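Local coordinates for regulatory protein of LacI family (Chloroflexus aggregans, PDB 3BBL) that probably regulates transcription as a LacI-family repressor or activator, its periplasmic-binding-protein-like core sensing a small effector molecule, probably a sugar or related metabolite, at residues A[105-110]-A[244-249]; A[117-122]-A[272-277]; A[202-207]-A[230-235]. One frame throughout, in Å; residues are numbered along the deposited sequence.

Contact 1 of 3, residues A[105-110]-A[244-249]; sequences VDIDGT and AEAGRK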
loop_
_atom_site.group_PDB
_atom_site.type_symbol
_atom_site.label_atom_id
_atom_site.label_comp_id
_atom_site.label_asym_id
_atom_site.label_seq_id
_atom_site.Cartn_x
_atom_site.Cartn_y
_atom_site.Cartn_z
ATOM N N VAL A 105 -14.498 15.427 7.518
ATOM C CA VAL A 105 -13.084 15.681 7.700
ATOM C C VAL A 105 -12.529 15.568 6.282
ATOM O O VAL A 105 -12.882 14.646 5.547
ATOM C CB VAL A 105 -12.405 14.613 8.583
ATOM C CG1 VAL A 105 -10.905 14.880 8.651
ATOM C CG2 VAL A 105 -13.006 14.623 9.984
ATOM N N ASP A 106 -11.680 16.513 5.894
ATOM C CA ASP A 106 -11.099 16.485 4.563
ATOM C C ASP A 106 -9.740 17.155 4.517
ATOM O O ASP A 106 -9.375 17.920 5.406
ATOM C CB ASP A 106 -12.030 17.172 3.562
ATOM C CG ASP A 106 -11.771 16.731 2.131
ATOM O OD1 ASP A 106 -10.785 16.009 1.903
ATOM O OD2 ASP A 106 -12.550 17.105 1.236
ATOM N N ILE A 107 -8.990 16.844 3.466
ATOM C CA ILE A 107 -7.679 17.424 3.258
ATOM C C ILE A 107 -7.869 18.580 2.278
ATOM O O ILE A 107 -8.620 18.460 1.311
ATOM C CB ILE A 107 -6.707 16.392 2.640
ATOM C CG1 ILE A 107 -6.732 15.091 3.454
ATOM C CG2 ILE A 107 -5.299 16.970 2.586
ATOM C CD1 ILE A 107 -6.401 15.257 4.934
ATOM N N ASP A 108 -7.203 19.701 2.532
ATOM C CA ASP A 108 -7.308 20.862 1.653
ATOM C C ASP A 108 -6.483 20.612 0.380
ATOM O O ASP A 108 -5.337 21.049 0.278
ATOM C CB ASP A 108 -6.794 22.116 2.375
ATOM C CG ASP A 108 -7.125 23.403 1.629
ATOM O OD1 ASP A 108 -7.393 23.345 0.410
ATOM O OD2 ASP A 108 -7.100 24.478 2.265
ATOM N N GLY A 109 -7.073 19.896 -0.576
ATOM C CA GLY A 109 -6.390 19.604 -1.822
ATOM C C GLY A 109 -5.915 20.864 -2.529
ATOM O O GLY A 109 -4.767 20.952 -2.972
ATOM N N THR A 110 -6.803 21.845 -2.634
ATOM C CA THR A 110 -6.484 23.108 -3.282
ATOM C C THR A 110 -5.190 23.717 -2.740
ATOM O O THR A 110 -4.301 24.097 -3.506
ATOM C CB THR A 110 -7.648 24.115 -3.098
ATOM O OG1 THR A 110 -8.815 23.591 -3.736
ATOM C CG2 THR A 110 -7.320 25.476 -3.710
ATOM N N ALA A 244 -3.252 9.688 8.552
ATOM C CA ALA A 244 -3.409 9.136 9.892
ATOM C C ALA A 244 -4.218 10.103 10.753
ATOM O O ALA A 244 -5.170 9.702 11.420
ATOM C CB ALA A 244 -2.044 8.872 10.528
ATOM N N GLU A 245 -3.849 11.380 10.720
ATOM C CA GLU A 245 -4.556 12.386 11.503
ATOM C C GLU A 245 -6.020 12.468 11.080
ATOM O O GLU A 245 -6.914 12.603 11.914
ATOM C CB GLU A 245 -3.881 13.753 11.358
ATOM C CG GLU A 245 -4.632 14.883 12.051
ATOM C CD GLU A 245 -3.900 16.226 12.000
ATOM O OE1 GLU A 245 -3.246 16.521 10.968
ATOM O OE2 GLU A 245 -3.992 16.998 12.989
ATOM N N ALA A 246 -6.268 12.379 9.780
ATOM C CA ALA A 246 -7.627 12.430 9.278
ATOM C C ALA A 246 -8.420 11.244 9.825
ATOM O O ALA A 246 -9.604 11.361 10.136
ATOM C CB ALA A 246 -7.622 12.404 7.753
ATOM N N GLY A 247 -7.758 10.101 9.938
ATOM C CA GLY A 247 -8.416 8.919 10.454
ATOM C C GLY A 247 -8.808 9.148 11.898
ATOM O O GLY A 247 -9.934 8.891 12.297
ATOM N N ARG A 248 -7.862 9.649 12.680
ATOM C CA ARG A 248 -8.092 9.929 14.085
ATOM C C ARG A 248 -9.222 10.939 14.263
ATOM O O ARG A 248 -10.066 10.781 15.137
ATOM C CB ARG A 248 -6.797 10.456 14.723
ATOM C CG ARG A 248 -6.963 10.999 16.137
ATOM C CD ARG A 248 -5.626 11.314 16.790
ATOM N NE ARG A 248 -4.941 12.461 16.190
ATOM C CZ ARG A 248 -5.343 13.725 16.298
ATOM N NH1 ARG A 248 -6.441 14.024 16.986
ATOM N NH2 ARG A 248 -4.638 14.695 15.723
ATOM N N LYS A 249 -9.236 11.971 13.425
ATOM C CA LYS A 249 -10.262 13.003 13.503
ATOM C C LYS A 249 -11.647 12.482 13.145
ATOM O O LYS A 249 -12.646 12.933 13.695
ATOM C CB LYS A 249 -9.907 14.182 12.590
ATOM C CG LYS A 249 -8.783 15.076 13.106
ATOM C CD LYS A 249 -9.152 15.714 14.439
ATOM C CE LYS A 249 -8.315 16.960 14.728
ATOM N NZ LYS A 249 -6.845 16.693 14.728
#
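Val105 faces Ala246 where strand 105-107 runs nearly antiparallel to helix 244-249, at 167° and with the two axes 8.6 Å apart at their closest. A helix packed on a parallel strand of the central sheet is part of the layered alpha/beta architecture of the periplasmic-binding-protein fold. Val105 sets both methyls against one flank of the helix. CG1 comes to 4.0 Å from Ala246 O, while CG2 reaches the root of Lys249, 4.1 Å from its CB. The valine holds CG1 anti to its own backbone nitrogen (chi1 176°), and this puts both branches against the helix. Val105 and Lys249 cross at about a right angle, and only the near end of the lysine takes part, for its chain bends at chi2 and chi4 and leads the amine away. Ile107 adds its far end: the CD1 methyl lies 4.2 Å from Ala246 CB, so that a single small methyl is shared by two branched residues of the strand. Around them Phe93 touches both Ile107 and Ala246, and Leu270 also packs on Ala246, so neighbouring strands complete the apolar layer.

The polar groups turn elsewhere. Lys249 NZ bridges to Glu245 OE2 at 3.4 Å, a weak hydrogen bond within a salt bridge, and Arg248 joins the same network through a long pair. On the strand, Asp106 points away from the helix, and its OD2 forms salt bridges with Arg95 and Arg138. Asp108 sits at the N-cap of helix 109-123, its OD1 accepting from Ala111 N. Chemically, then, apolar side-chain groups meet each other and the helix backbone, with no polar bond between the two segments, while the charged groups find their partners away from this interface.

Contact 2 of 3, residues A[117-122]-A[272-277]; sequences VEYLIG and PSLIIR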
loop_
_atom_site.group_PDB
_atom_site.type_symbol
_atom_site.label_atom_id
_atom_site.label_comp_id
_atom_site.label_asym_id
_atom_site.label_seq_id
_atom_site.Cartn_x
_atom_site.Cartn_y
_atom_site.Cartn_z
ATOM N N VAL A 117 2.673 24.590 -6.846
ATOM C CA VAL A 117 2.878 25.506 -7.960
ATOM C C VAL A 117 3.657 26.747 -7.541
ATOM O O VAL A 117 4.530 27.201 -8.271
ATOM C CB VAL A 117 1.533 25.916 -8.607
ATOM C CG1 VAL A 117 1.779 26.852 -9.767
ATOM C CG2 VAL A 117 0.812 24.685 -9.107
ATOM N N GLU A 118 3.357 27.292 -6.364
ATOM C CA GLU A 118 4.074 28.475 -5.881
ATOM C C GLU A 118 5.558 28.158 -5.779
ATOM O O GLU A 118 6.410 28.985 -6.092
ATOM C CB GLU A 118 3.564 28.910 -4.504
ATOM C CG GLU A 118 2.118 29.389 -4.518
ATOM C CD GLU A 118 1.603 29.743 -3.142
ATOM O OE1 GLU A 118 2.044 29.103 -2.163
ATOM O OE2 GLU A 118 0.750 30.646 -3.042
ATOM N N TYR A 119 5.858 26.942 -5.339
ATOM C CA TYR A 119 7.240 26.508 -5.210
ATOM C C TYR A 119 7.922 26.502 -6.580
ATOM O O TYR A 119 9.035 26.999 -6.730
ATOM C CB TYR A 119 7.313 25.111 -4.592
ATOM C CG TYR A 119 8.735 24.634 -4.436
ATOM C CD1 TYR A 119 9.509 25.028 -3.350
ATOM C CD2 TYR A 119 9.334 23.852 -5.420
ATOM C CE1 TYR A 119 10.850 24.660 -3.251
ATOM C CE2 TYR A 119 10.670 23.481 -5.334
ATOM C CZ TYR A 119 11.423 23.887 -4.250
ATOM O OH TYR A 119 12.751 23.522 -4.189
ATOM N N LEU A 120 7.254 25.934 -7.579
ATOM C CA LEU A 120 7.822 25.898 -8.917
ATOM C C LEU A 120 8.037 27.327 -9.435
ATOM O O LEU A 120 9.082 27.642 -9.981
ATOM C CB LEU A 120 6.916 25.094 -9.852
ATOM C CG LEU A 120 6.871 23.599 -9.522
ATOM C CD1 LEU A 120 5.752 22.938 -10.308
ATOM C CD2 LEU A 120 8.221 22.951 -9.838
ATOM N N ILE A 121 7.056 28.198 -9.235
ATOM C CA ILE A 121 7.190 29.581 -9.680
ATOM C C ILE A 121 8.372 30.245 -8.968
ATOM O O ILE A 121 9.075 31.071 -9.554
ATOM C CB ILE A 121 5.894 30.371 -9.388
ATOM C CG1 ILE A 121 4.765 29.825 -10.256
ATOM C CG2 ILE A 121 6.110 31.849 -9.619
ATOM C CD1 ILE A 121 3.425 30.433 -9.959
ATOM N N GLY A 122 8.585 29.863 -7.708
ATOM C CA GLY A 122 9.680 30.409 -6.927
ATOM C C GLY A 122 11.041 29.988 -7.449
ATOM O O GLY A 122 12.057 30.595 -7.117
ATOM N N PRO A 272 -2.342 19.849 3.839
ATOM C CA PRO A 272 -1.321 18.893 3.398
ATOM C C PRO A 272 0.050 19.572 3.480
ATOM O O PRO A 272 0.144 20.763 3.771
ATOM C CB PRO A 272 -1.737 18.591 1.965
ATOM C CG PRO A 272 -2.268 19.916 1.505
ATOM C CD PRO A 272 -3.108 20.367 2.691
ATOM N N SER A 273 1.110 18.814 3.229
ATOM C CA SER A 273 2.460 19.356 3.269
ATOM C C SER A 273 3.179 19.057 1.969
ATOM O O SER A 273 3.054 17.966 1.425
ATOM C CB SER A 273 3.261 18.737 4.412
ATOM O OG SER A 273 2.822 19.225 5.661
ATOM N N LEU A 274 3.934 20.028 1.472
ATOM C CA LEU A 274 4.689 19.832 0.246
ATOM C C LEU A 274 6.012 19.198 0.644
ATOM O O LEU A 274 6.680 19.685 1.542
ATOM C CB LEU A 274 4.935 21.171 -0.455
ATOM C CG LEU A 274 5.820 21.125 -1.706
ATOM C CD1 LEU A 274 5.186 20.239 -2.767
ATOM C CD2 LEU A 274 6.025 22.536 -2.242
ATOM N N ILE A 275 6.372 18.098 -0.006
ATOM C CA ILE A 275 7.629 17.422 0.296
ATOM C C ILE A 275 8.590 17.585 -0.873
ATOM O O ILE A 275 8.417 16.962 -1.921
ATOM C CB ILE A 275 7.421 15.916 0.539
ATOM C CG1 ILE A 275 6.275 15.696 1.533
ATOM C CG2 ILE A 275 8.698 15.306 1.075
ATOM C CD1 ILE A 275 6.465 16.397 2.860
ATOM N N ILE A 276 9.592 18.440 -0.694
ATOM C CA ILE A 276 10.593 18.683 -1.728
ATOM C C ILE A 276 11.801 17.780 -1.511
ATOM O O ILE A 276 12.436 17.811 -0.457
ATOM C CB ILE A 276 11.078 20.145 -1.716
ATOM C CG1 ILE A 276 9.897 21.086 -1.964
ATOM C CG2 ILE A 276 12.137 20.351 -2.794
ATOM C CD1 ILE A 276 9.270 20.931 -3.326
ATOM N N ARG A 277 12.116 16.979 -2.520
ATOM C CA ARG A 277 13.235 16.067 -2.421
ATOM C C ARG A 277 14.347 16.395 -3.410
ATOM O O ARG A 277 14.087 16.761 -4.551
ATOM C CB ARG A 277 12.752 14.630 -2.643
ATOM C CG ARG A 277 11.716 14.151 -1.651
ATOM C CD ARG A 277 11.494 12.648 -1.773
ATOM N NE ARG A 277 10.739 12.108 -0.639
ATOM C CZ ARG A 277 9.414 11.989 -0.585
ATOM N NH1 ARG A 277 8.656 12.361 -1.608
ATOM N NH2 ARG A 277 8.844 11.508 0.509
#
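Tyr119 lays one ring face against the end of Ile276, a CH-pi contact in which helix 117-122 is held to the chain as it leaves strand 273-275. Helix and strand belong to the layered alpha/beta architecture of periplasmic-binding-protein-like domains. The two side chains come from opposite directions. Ile276 CD1 stands 3.6 Å from the centroid of the Tyr119 ring and 13° off its normal, so the methyl sits almost squarely over the centre instead of over a rim carbon; CG1, on the same branch, lies beside CE1 and CZ. The tyrosine reaches this place because CG lies anti to the backbone nitrogen (chi1 -180°), carrying the ring out from the helix toward the strand. The other branch of Ile276 takes part as well: CG2 meets the phenol end, 3.5 Å from Tyr119 OH, so the isoleucine spans the ring from its centre to the phenol end.

Leu274, two residues earlier, meets the inner end. Its side chain and that of Tyr119 cross at about a right angle, and CD2 comes at the ring obliquely, settling beside the root of the aromatic side chain. Leu274 also packs on Ile221 of strand 219-223, which Leu120 of the helix touches too, so a third element joins the layer. Replacing Tyr119 by an alanine would probably leave Ile276 CD1 without the ring face it covers and open a gap between helix and strand. A bound 1,2-ethanediol, probably from the crystallisation liquor, lies about 5 Å from the tyrosine side chain. At the inner end Leu274 CD2 lies 3.7 Å from Tyr119 CB.

Contact 3 of 3, residues A[202-207]-A[230-235]; sequences GAMAAA and QYLFPP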
loop_
_atom_site.group_PDB
_atom_site.type_symbol
_atom_site.label_atom_id
_atom_site.label_comp_id
_atom_site.label_asym_id
_atom_site.label_seq_id
_atom_site.Cartn_x
_atom_site.Cartn_y
_atom_site.Cartn_z
ATOM N N GLY A 202 4.621 8.056 -14.599
ATOM C CA GLY A 202 4.494 7.939 -16.040
ATOM C C GLY A 202 5.206 9.108 -16.705
ATOM O O GLY A 202 5.874 8.950 -17.727
ATOM N N ALA A 203 5.071 10.287 -16.108
ATOM C CA ALA A 203 5.722 11.484 -16.626
ATOM C C ALA A 203 7.235 11.307 -16.556
ATOM O O ALA A 203 7.957 11.692 -17.472
ATOM C CB ALA A 203 5.304 12.716 -15.820
HETATM N N MSE A 204 7.709 10.729 -15.454
HETATM C CA MSE A 204 9.136 10.475 -15.292
HETATM C C MSE A 204 9.602 9.496 -16.385
HETATM O O MSE A 204 10.689 9.644 -16.955
HETATM C CB MSE A 204 9.420 9.902 -13.898
HETATM C CG MSE A 204 9.284 10.926 -12.811
HETATM SE SE MSE A 204 9.557 10.093 -11.022
HETATM C CE MSE A 204 11.463 9.752 -11.257
ATOM N N ALA A 205 8.768 8.505 -16.689
ATOM C CA ALA A 205 9.105 7.521 -17.709
ATOM C C ALA A 205 9.175 8.188 -19.084
ATOM O O ALA A 205 10.039 7.866 -19.901
ATOM C CB ALA A 205 8.071 6.409 -17.719
ATOM N N ALA A 206 8.252 9.114 -19.332
ATOM C CA ALA A 206 8.210 9.825 -20.598
ATOM C C ALA A 206 9.465 10.689 -20.743
ATOM O O ALA A 206 10.104 10.700 -21.799
ATOM C CB ALA A 206 6.953 10.695 -20.670
ATOM N N ALA A 207 9.804 11.415 -19.681
ATOM C CA ALA A 207 10.977 12.279 -19.683
ATOM C C ALA A 207 12.226 11.460 -19.999
ATOM O O ALA A 207 13.056 11.858 -20.822
ATOM C CB ALA A 207 11.129 12.945 -18.340
ATOM N N GLN A 230 10.052 8.132 -2.865
ATOM C CA GLN A 230 11.259 8.707 -2.295
ATOM C C GLN A 230 12.515 7.947 -2.750
ATOM O O GLN A 230 13.628 8.463 -2.672
ATOM C CB GLN A 230 11.162 8.642 -0.778
ATOM C CG GLN A 230 10.768 7.246 -0.313
ATOM C CD GLN A 230 10.640 7.135 1.181
ATOM O OE1 GLN A 230 10.061 6.180 1.694
ATOM N NE2 GLN A 230 11.185 8.106 1.895
ATOM N N TYR A 231 12.332 6.717 -3.216
ATOM C CA TYR A 231 13.461 5.902 -3.660
ATOM C C TYR A 231 13.752 5.979 -5.156
ATOM O O TYR A 231 14.717 5.372 -5.633
ATOM C CB TYR A 231 13.243 4.433 -3.275
ATOM C CG TYR A 231 13.011 4.212 -1.802
ATOM C CD1 TYR A 231 11.957 3.408 -1.364
ATOM C CD2 TYR A 231 13.824 4.816 -0.849
ATOM C CE1 TYR A 231 11.710 3.214 -0.009
ATOM C CE2 TYR A 231 13.590 4.629 0.508
ATOM C CZ TYR A 231 12.529 3.827 0.918
ATOM O OH TYR A 231 12.277 3.642 2.249
ATOM N N LEU A 232 12.928 6.714 -5.896
ATOM C CA LEU A 232 13.128 6.840 -7.332
ATOM C C LEU A 232 14.323 7.742 -7.620
ATOM O O LEU A 232 14.834 8.402 -6.725
ATOM C CB LEU A 232 11.877 7.433 -7.974
ATOM C CG LEU A 232 10.565 6.671 -7.773
ATOM C CD1 LEU A 232 9.386 7.564 -8.125
ATOM C CD2 LEU A 232 10.568 5.410 -8.617
ATOM N N PHE A 233 14.789 7.753 -8.860
ATOM C CA PHE A 233 15.888 8.638 -9.218
ATOM C C PHE A 233 15.483 9.508 -10.397
ATOM O O PHE A 233 15.245 9.014 -11.490
ATOM C CB PHE A 233 17.152 7.871 -9.597
ATOM C CG PHE A 233 18.305 8.773 -9.926
ATOM C CD1 PHE A 233 18.934 9.508 -8.922
ATOM C CD2 PHE A 233 18.710 8.956 -11.249
ATOM C CE1 PHE A 233 19.952 10.424 -9.227
ATOM C CE2 PHE A 233 19.721 9.867 -11.567
ATOM C CZ PHE A 233 20.344 10.606 -10.551
ATOM N N PRO A 234 15.369 10.819 -10.177
ATOM C CA PRO A 234 15.596 11.480 -8.890
ATOM C C PRO A 234 14.438 11.157 -7.953
ATOM O O PRO A 234 13.370 10.748 -8.396
ATOM C CB PRO A 234 15.593 12.968 -9.249
ATOM C CG PRO A 234 15.809 12.999 -10.732
ATOM C CD PRO A 234 15.059 11.802 -11.222
ATOM N N PRO A 235 14.639 11.320 -6.643
ATOM C CA PRO A 235 13.518 11.026 -5.746
ATOM C C PRO A 235 12.415 12.028 -6.106
ATOM O O PRO A 235 12.696 13.174 -6.443
ATOM C CB PRO A 235 14.119 11.245 -4.356
ATOM C CG PRO A 235 15.195 12.270 -4.610
ATOM C CD PRO A 235 15.814 11.792 -5.897
#
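Met204, modelled as selenomethionine, reaches from helix 202-207 to segment 230-235, part of the connection between strands 219-223 and 237-240 of the periplasmic-binding-protein-like fold. Its chain leaves the helix with CG anti to the carbonyl carbon (chi1 -72°), runs extended through chi2 and bends only at chi3, 69°. That last turn separates the roles of its two outer atoms. SE meets Leu232 CD1 at 3.8 Å, while the terminal CE lies near two backbone carbonyls, 3.9 Å from Phe233 O. Leu232 points toward the helix, its CG likewise anti to the carbonyl carbon, and lends CB to the same methyl of Met204, CE, at 4.0 Å. The peptide bond before Pro234 is cis, and Pro234 CD also lies beside CE.

Ile214 packs on both Met204 and Pro234, and Ile220 of strand 219-223 also touches Met204. The loop serves the dimer too: Leu232 packs on Met228 of the second subunit, while Phe233 leaves the backbone away from the helix, and its ring makes a cation-pi contact with Arg208 of that subunit. Between the two segments the closest approach is from Met204 CE to Pro234 O, 3.6 Å.

How the contacts relate
From the N terminus, the chain passes through 105-110 into helix 109-123, whose later turns supply 117-122. Next, 202-207 and 230-235 meet: contact 3 closes a short loop of 22 intervening residues and joins helix 197-209 to the connection before strand 237-240. At 244-249 contact 1 closes, seating helix 243-258 on strand 104-107; at 272-277 contact 2 closes, joining helix 109-123 to the end of strand 267-275. Contacts 1 and 2 therefore cross, with contact 3 inside both spans. Where strands 104-107 and 267-275 lie side by side in the sheet, Asp108 and Ile107 pack on Pro272, linking contacts 1 and 2. Arg277 packs on Gln230 and Pro235, linking contacts 2 and 3. Contacts 1 and 3 do not touch.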